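Local coordinates for cellulose-binding protein (Saccharophagus degradans, PDB 2X32) that binds a long polyisoprenoid diphosphate inside a YceI-like beta barrel and is implicated in plant cell wall breakdown and perhaps in polyisoprenoid transport, at residues S10-A15 with A128-V133; N19-K24 with L29-F34. All coordinates share one frame; numbering follows the deposited sequence.

Both contacts draw on strand 7-24, but on different parts of it and with different chemistry. Contact 1 is a small surface contact, 96 Å² in all, where a bend in that strand meets strand 130-142 through one salt bridge and no backbone pairing. Contact 2 is far larger at 662 Å² and partly buried: residues 19-24 pair directly with 29-34 as an antiparallel hairpin, with four backbone hydrogen bonds and an aromatic cluster. The centres of contact 1 and contact 2 lie about 24 Å apart. Contact 1 lies at the surface, the Arg-130 side chain about 12 Å from the bound isoprenoid, whereas contact 2 lines the pocket and reaches the diphosphate through Lys-24.

Contact 1. Residues S10-A15 with A128-V133; sequences SLDATA and ATRIMV
The carboxylate of Asp-12 takes the guanidinium of Arg-130 end-on, both terminal nitrogens converging on a single oxygen: OD2 of Asp-12 accepts from NH1 of Arg-130 at 3.0 Å and from NH2 at the same distance. OD2 lies within 5° of the guanidinium plane, yet the two planes are turned 70° apart, so NH1 arrives on the anti lone pair while NH2 comes from above the carboxylate. The arginine spans the gap because its chain is extended, with CG opposite the backbone N (chi1 -171°). NH1 also bridges to Glu-177, so two acids share this cation.

The tight part is the carboxylate. Its other oxygen, OD1, receives Thr-14 OG1 at 3.0 Å on the syn lone pair and Ala-15 N at 3.2 Å from above the plane, which fixes the rotation of the group. The looser side faces solvent: CB of Ala-15 only touches NH2 of Arg-130 at the guanidinium edge (3.6 Å), and Asp-12, Ala-15 and Arg-130 all remain partly exposed. With CA atoms of Asp-12 and Arg-130 9.4 Å apart and strand 167-177 paired to both strands, the bridge spans one intervening strand of the YceI-like sheet, starting from an Asx motif.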
loop_
_atom_site.group_PDB
_atom_site.type_symbol
_atom_site.label_atom_id
_atom_site.label_comp_id
_atom_site.label_asym_id
_atom_site.label_seq_id
_atom_site.Cartn_x
_atom_site.Cartn_y
_atom_site.Cartn_z
ATOM N N SER A 10 -3.811 -8.186 -14.417
ATOM C CA SER A 10 -4.226 -6.820 -14.153
ATOM C C SER A 10 -4.849 -6.721 -12.763
ATOM O O SER A 10 -5.556 -7.636 -12.330
ATOM C CB SER A 10 -5.234 -6.368 -15.191
ATOM O OG SER A 10 -4.638 -6.220 -16.474
ATOM N N LEU A 11 -4.595 -5.628 -12.073
ATOM C CA LEU A 11 -5.271 -5.396 -10.785
ATOM C C LEU A 11 -6.791 -5.179 -10.969
ATOM O O LEU A 11 -7.232 -4.381 -11.792
ATOM C CB LEU A 11 -4.670 -4.222 -9.996
ATOM C CG LEU A 11 -5.182 -4.128 -8.544
ATOM C CD1 LEU A 11 -4.443 -5.086 -7.653
ATOM C CD2 LEU A 11 -5.017 -2.652 -7.993
ATOM N N ASP A 12 -7.581 -5.915 -10.182
ATOM C CA ASP A 12 -9.008 -5.647 -10.027
ATOM C C ASP A 12 -9.103 -4.526 -8.994
ATOM O O ASP A 12 -9.095 -4.741 -7.815
ATOM C CB ASP A 12 -9.712 -6.913 -9.517
ATOM C CG ASP A 12 -11.234 -6.744 -9.334
ATOM O OD1 ASP A 12 -11.738 -5.587 -9.290
ATOM O OD2 ASP A 12 -11.934 -7.772 -9.225
ATOM N N ALA A 13 -9.224 -3.312 -9.510
ATOM C CA ALA A 13 -9.114 -2.134 -8.659
ATOM C C ALA A 13 -10.293 -2.017 -7.736
ATOM O O ALA A 13 -10.193 -1.556 -6.598
ATOM C CB ALA A 13 -9.064 -0.887 -9.538
ATOM N N THR A 14 -11.447 -2.432 -8.194
ATOM C CA THR A 14 -12.640 -2.320 -7.324
ATOM C C THR A 14 -12.585 -3.257 -6.122
ATOM O O THR A 14 -12.925 -2.854 -4.960
ATOM C CB THR A 14 -13.949 -2.547 -8.078
ATOM O OG1 THR A 14 -14.081 -3.917 -8.476
ATOM C CG2 THR A 14 -14.020 -1.642 -9.238
ATOM N N ALA A 15 -12.132 -4.494 -6.335
ATOM C CA ALA A 15 -12.125 -5.497 -5.249
ATOM C C ALA A 15 -10.967 -5.363 -4.272
ATOM O O ALA A 15 -11.028 -5.810 -3.125
ATOM C CB ALA A 15 -12.125 -6.934 -5.838
ATOM N N ALA A 128 -8.806 -20.265 -12.109
ATOM C CA ALA A 128 -7.815 -20.404 -13.181
ATOM C C ALA A 128 -7.201 -19.097 -13.610
ATOM O O ALA A 128 -6.104 -19.107 -14.147
ATOM C CB ALA A 128 -8.414 -21.112 -14.408
ATOM N N THR A 129 -7.863 -17.957 -13.335
ATOM C CA THR A 129 -7.379 -16.652 -13.746
ATOM C C THR A 129 -7.147 -15.654 -12.613
ATOM O O THR A 129 -6.556 -14.603 -12.856
ATOM C CB THR A 129 -8.367 -15.986 -14.696
ATOM O OG1 THR A 129 -9.632 -15.958 -14.053
ATOM C CG2 THR A 129 -8.515 -16.799 -15.979
ATOM N N ARG A 130 -7.544 -15.956 -11.386
ATOM C CA ARG A 130 -7.555 -14.924 -10.336
ATOM C C ARG A 130 -6.718 -15.330 -9.157
ATOM O O ARG A 130 -6.786 -16.475 -8.742
ATOM C CB ARG A 130 -8.991 -14.666 -9.867
ATOM C CG ARG A 130 -9.190 -13.501 -8.958
ATOM C CD ARG A 130 -10.696 -13.377 -8.611
ATOM N NE ARG A 130 -11.047 -12.236 -7.792
ATOM C CZ ARG A 130 -11.217 -11.002 -8.237
ATOM N NH1 ARG A 130 -10.975 -10.644 -9.486
ATOM N NH2 ARG A 130 -11.599 -10.076 -7.406
ATOM N N ILE A 131 -5.914 -14.390 -8.659
ATOM C CA ILE A 131 -5.128 -14.611 -7.477
ATOM C C ILE A 131 -5.364 -13.478 -6.483
ATOM O O ILE A 131 -5.772 -12.369 -6.854
ATOM C CB ILE A 131 -3.616 -14.766 -7.824
ATOM C CG1 ILE A 131 -3.075 -13.435 -8.304
ATOM C CG2 ILE A 131 -3.354 -15.948 -8.792
ATOM C CD1 ILE A 131 -1.567 -13.450 -8.590
ATOM N N MET A 132 -5.142 -13.786 -5.214
ATOM C CA MET A 132 -5.270 -12.863 -4.097
ATOM C C MET A 132 -3.908 -12.735 -3.394
ATOM O O MET A 132 -3.298 -13.770 -3.011
ATOM C CB MET A 132 -6.357 -13.341 -3.127
ATOM C CG MET A 132 -6.552 -12.406 -1.943
ATOM S SD MET A 132 -7.824 -13.004 -0.787
ATOM C CE MET A 132 -7.251 -14.640 -0.381
ATOM N N VAL A 133 -3.464 -11.496 -3.218
ATOM C CA VAL A 133 -2.175 -11.201 -2.606
ATOM C C VAL A 133 -2.361 -10.290 -1.423
ATOM O O VAL A 133 -2.989 -9.244 -1.517
ATOM C CB VAL A 133 -1.186 -10.540 -3.612
ATOM C CG1 VAL A 133 0.207 -10.379 -3.006
ATOM C CG2 VAL A 133 -1.114 -11.382 -4.905
#

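Contact 2. Residues N19-K24 with L29-F34; sequences NFVSSK and LETHRF. With OTP ((2E,6E,10E,14E,18E,22E,26E)-3,7,11,15,19,23,27,31-octamethyldotriaconta-2,6,10,14,18,22,26,30-octaenyl trihydrogen diphosphate), chain C.
The antiparallel beta hairpin of strands 7-24 and 28-42 forms part of the wall of the isoprenoid pocket. In this section Phe-20 pairs with His-32 and Ser-22 with Glu-30 as hydrogen-bonded pairs; the bond from His-32 N to Phe-20 O is short and nearly straight (2.8 Å, 174°). The axes of the two short strand segments run antiparallel with a twist, their N-to-C directions 147° apart.

On the pocket face, the Phe-20 ring has a neighbour over each face. CB of His-32 lies over one, 3.6 Å from the ring centroid in a CH-pi contact, while the ligand's C25 lies over the opposite face, offset toward the rim. Chi1 of 66° places the Phe-20 ring between its own backbone N and carbonyl carbon, over the neighbouring strand. Phe-34 completes the aromatic cluster: its CE2 meets CE2 of Phe-20 at 3.4 Å, the rings slid apart with little overlap, and its CZ reaches ligand C23.

At the polar end, Lys-24 stretches its chain so that NZ bonds O2 (2.8 Å) and O7 (3.1 Å) of the diphosphate. NZ also meets OE1 of Glu-30 at 3.0 Å, from above the carboxylate plane, a salt bridge that orients the ammonium group and may moderate its charge. On the other face, Val-21 CG1 packs on CG of Leu-29 at 4.0 Å.

Arg-63 of helix 61-72 takes the second Glu-30 oxygen, and Met-67 of that helix touches Phe-20. Strand 167-177 flanks residues 19-24, with Val-168 and Val-170 against Phe-20, while Val-56 of strand 56-57 touches both Phe-20 and Phe-34.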
loop_
_atom_site.group_PDB
_atom_site.type_symbol
_atom_site.label_atom_id
_atom_site.label_comp_id
_atom_site.label_asym_id
_atom_site.label_seq_id
_atom_site.Cartn_x
_atom_site.Cartn_y
_atom_site.Cartn_z
ATOM N N ASN A 19 -5.129 -0.172 3.329
ATOM C CA ASN A 19 -5.499 0.582 4.537
ATOM C C ASN A 19 -4.220 0.925 5.318
ATOM O O ASN A 19 -3.250 0.174 5.241
ATOM C CB ASN A 19 -6.354 -0.262 5.502
ATOM C CG ASN A 19 -7.763 -0.624 4.959
ATOM O OD1 ASN A 19 -8.247 -0.088 3.962
ATOM N ND2 ASN A 19 -8.348 -1.638 5.583
ATOM N N PHE A 20 -4.280 1.966 6.141
ATOM C CA PHE A 20 -3.201 2.301 7.049
ATOM C C PHE A 20 -3.785 2.865 8.299
ATOM O O PHE A 20 -4.884 3.408 8.293
ATOM C CB PHE A 20 -2.194 3.237 6.367
ATOM C CG PHE A 20 -2.712 4.601 6.019
ATOM C CD1 PHE A 20 -2.514 5.706 6.873
ATOM C CD2 PHE A 20 -3.369 4.819 4.822
ATOM C CE1 PHE A 20 -2.944 6.968 6.508
ATOM C CE2 PHE A 20 -3.839 6.093 4.467
ATOM C CZ PHE A 20 -3.603 7.162 5.317
ATOM N N VAL A 21 -3.073 2.692 9.397
ATOM C CA VAL A 21 -3.604 3.042 10.696
ATOM C C VAL A 21 -2.750 4.125 11.356
ATOM O O VAL A 21 -1.531 3.937 11.536
ATOM C CB VAL A 21 -3.678 1.806 11.632
ATOM C CG1 VAL A 21 -4.162 2.199 13.022
ATOM C CG2 VAL A 21 -4.533 0.697 11.023
ATOM N N SER A 22 -3.383 5.226 11.767
ATOM C CA SER A 22 -2.685 6.238 12.554
ATOM C C SER A 22 -2.963 6.036 14.019
ATOM O O SER A 22 -3.991 5.516 14.388
ATOM C CB SER A 22 -3.094 7.650 12.144
ATOM O OG SER A 22 -4.449 7.866 12.416
ATOM N N SER A 23 -2.045 6.496 14.860
ATOM C CA SER A 23 -2.309 6.559 16.308
ATOM C C SER A 23 -2.016 7.956 16.800
ATOM O O SER A 23 -0.990 8.512 16.438
ATOM C CB SER A 23 -1.420 5.585 17.054
ATOM O OG SER A 23 -1.625 5.718 18.445
ATOM N N LYS A 24 -2.943 8.520 17.558
ATOM C CA LYS A 24 -2.783 9.843 18.147
ATOM C C LYS A 24 -3.047 9.784 19.622
ATOM O O LYS A 24 -3.696 8.852 20.093
ATOM C CB LYS A 24 -3.710 10.854 17.461
ATOM C CG LYS A 24 -5.225 10.609 17.653
ATOM C CD LYS A 24 -6.032 11.627 16.844
ATOM C CE LYS A 24 -7.552 11.434 16.965
ATOM N NZ LYS A 24 -8.249 12.138 15.835
ATOM N N LEU A 29 -6.488 4.874 17.800
ATOM C CA LEU A 29 -6.263 4.268 16.465
ATOM C C LEU A 29 -7.371 4.579 15.486
ATOM O O LEU A 29 -8.564 4.495 15.809
ATOM C CB LEU A 29 -6.166 2.744 16.611
ATOM C CG LEU A 29 -4.827 2.109 16.994
ATOM C CD1 LEU A 29 -4.006 2.887 17.920
ATOM C CD2 LEU A 29 -5.009 0.638 17.444
ATOM N N GLU A 30 -6.995 4.923 14.260
ATOM C CA GLU A 30 -7.941 5.133 13.205
ATOM C C GLU A 30 -7.396 4.522 11.910
ATOM O O GLU A 30 -6.241 4.752 11.516
ATOM C CB GLU A 30 -8.180 6.624 12.957
ATOM C CG GLU A 30 -8.767 7.437 14.118
ATOM C CD GLU A 30 -8.761 8.935 13.817
ATOM O OE1 GLU A 30 -7.800 9.643 14.195
ATOM O OE2 GLU A 30 -9.781 9.382 13.305
ATOM N N THR A 31 -8.259 3.790 11.235
ATOM C CA THR A 31 -7.942 3.162 9.983
ATOM C C THR A 31 -8.389 4.018 8.832
ATOM O O THR A 31 -9.585 4.402 8.766
ATOM C CB THR A 31 -8.624 1.814 9.891
ATOM O OG1 THR A 31 -8.176 1.025 10.981
ATOM C CG2 THR A 31 -8.268 1.104 8.591
ATOM N N HIS A 32 -7.457 4.356 7.958
ATOM C CA HIS A 32 -7.648 5.151 6.764
ATOM C C HIS A 32 -7.447 4.282 5.553
ATOM O O HIS A 32 -6.839 3.207 5.638
ATOM C CB HIS A 32 -6.624 6.306 6.762
ATOM C CG HIS A 32 -6.647 7.073 8.030
ATOM N ND1 HIS A 32 -5.602 7.098 8.934
ATOM C CD2 HIS A 32 -7.650 7.787 8.596
ATOM C CE1 HIS A 32 -5.949 7.829 9.980
ATOM N NE2 HIS A 32 -7.187 8.254 9.797
ATOM N N ARG A 33 -7.940 4.730 4.410
ATOM C CA ARG A 33 -7.800 3.908 3.209
ATOM C C ARG A 33 -7.519 4.787 2.025
ATOM O O ARG A 33 -7.669 6.018 2.048
ATOM C CB ARG A 33 -9.017 3.013 2.897
ATOM C CG ARG A 33 -9.622 2.246 4.070
ATOM C CD ARG A 33 -11.200 2.318 4.093
ATOM N NE ARG A 33 -11.702 1.477 5.164
ATOM C CZ ARG A 33 -12.031 1.836 6.401
ATOM N NH1 ARG A 33 -12.009 3.108 6.816
ATOM N NH2 ARG A 33 -12.443 0.874 7.237
ATOM N N PHE A 34 -6.964 4.158 1.001
ATOM C CA PHE A 34 -6.837 4.752 -0.339
ATOM C C PHE A 34 -7.904 4.150 -1.244
ATOM O O PHE A 34 -7.941 2.929 -1.454
ATOM C CB PHE A 34 -5.421 4.547 -0.924
ATOM C CG PHE A 34 -4.370 5.255 -0.146
ATOM C CD1 PHE A 34 -4.155 6.614 -0.329
ATOM C CD2 PHE A 34 -3.525 4.541 0.741
ATOM C CE1 PHE A 34 -3.180 7.291 0.398
ATOM C CE2 PHE A 34 -2.529 5.198 1.418
ATOM C CZ PHE A 34 -2.349 6.551 1.275
HETATM O O7 OTP C . -7.742 14.900 17.152
HETATM P P2 OTP C . -8.253 15.855 16.105
HETATM O O5 OTP C . -8.162 17.308 16.538
HETATM O O6 OTP C . -9.574 15.466 15.498
HETATM O O4 OTP C . -7.123 15.753 14.907
HETATM P P1 OTP C . -7.320 15.114 13.437
HETATM O O2 OTP C . -7.221 13.614 13.640
HETATM O O3 OTP C . -8.404 15.760 12.599
HETATM O O1 OTP C . -5.953 15.382 12.612
HETATM C C40 OTP C . -4.777 14.661 13.033
HETATM C C39 OTP C . -4.259 13.768 11.898
HETATM C C37 OTP C . -3.914 12.506 12.068
HETATM C C38 OTP C . -4.001 11.691 13.365
HETATM C C36 OTP C . -3.359 11.719 10.884
HETATM C C35 OTP C . -1.880 11.441 10.953
HETATM C C34 OTP C . -1.429 10.559 9.772
HETATM C C32 OTP C . -0.469 9.628 9.817
HETATM C C33 OTP C . 0.225 9.257 11.083
HETATM C C31 OTP C . -0.225 8.807 8.542
HETATM C C30 OTP C . 1.170 8.786 7.970
HETATM C C29 OTP C . 1.283 7.847 6.774
HETATM C C27 OTP C . 2.349 7.104 6.499
HETATM C C28 OTP C . 3.669 7.155 7.264
HETATM C C26 OTP C . 2.322 6.078 5.387
HETATM C C25 OTP C . 1.006 5.891 4.662
HETATM C C24 OTP C . 0.901 4.582 3.861
HETATM C C22 OTP C . 1.056 4.451 2.545
HETATM C C23 OTP C . 1.225 5.582 1.562
HETATM C C21 OTP C . 0.990 3.067 1.966
HETATM C C20 OTP C . 2.358 2.554 1.444
HETATM C C19 OTP C . 2.292 1.168 0.801
HETATM C C17 OTP C . 2.709 0.025 1.344
HETATM C C18 OTP C . 3.486 -0.119 2.605
HETATM C C16 OTP C . 2.384 -1.277 0.628
HETATM C C15 OTP C . 3.611 -2.049 0.235
HETATM C C14 OTP C . 3.290 -3.130 -0.766
HETATM C C12 OTP C . 3.895 -4.342 -0.822
HETATM C C13 OTP C . 4.950 -4.769 0.197
HETATM C C11 OTP C . 3.565 -5.353 -1.872
HETATM C C10 OTP C . 2.415 -5.083 -2.757
HETATM C C9 OTP C . 1.948 -6.245 -3.635
HETATM C C7 OTP C . 2.155 -6.390 -4.954
HETATM C C8 OTP C . 2.786 -5.365 -5.874
HETATM C C6 OTP C . 1.677 -7.667 -5.605
HETATM C C5 OTP C . 2.758 -8.716 -5.781
HETATM C C4 OTP C . 2.276 -9.931 -6.518
HETATM C C2 OTP C . 2.679 -11.172 -6.229
HETATM C C3 OTP C . 3.653 -11.614 -5.192
HETATM C C1 OTP C . 2.135 -12.294 -7.068
HETATM O O HOH W 1 -11.040 -0.674 3.121
HETATM O O HOH W 2 -5.398 8.391 14.870
#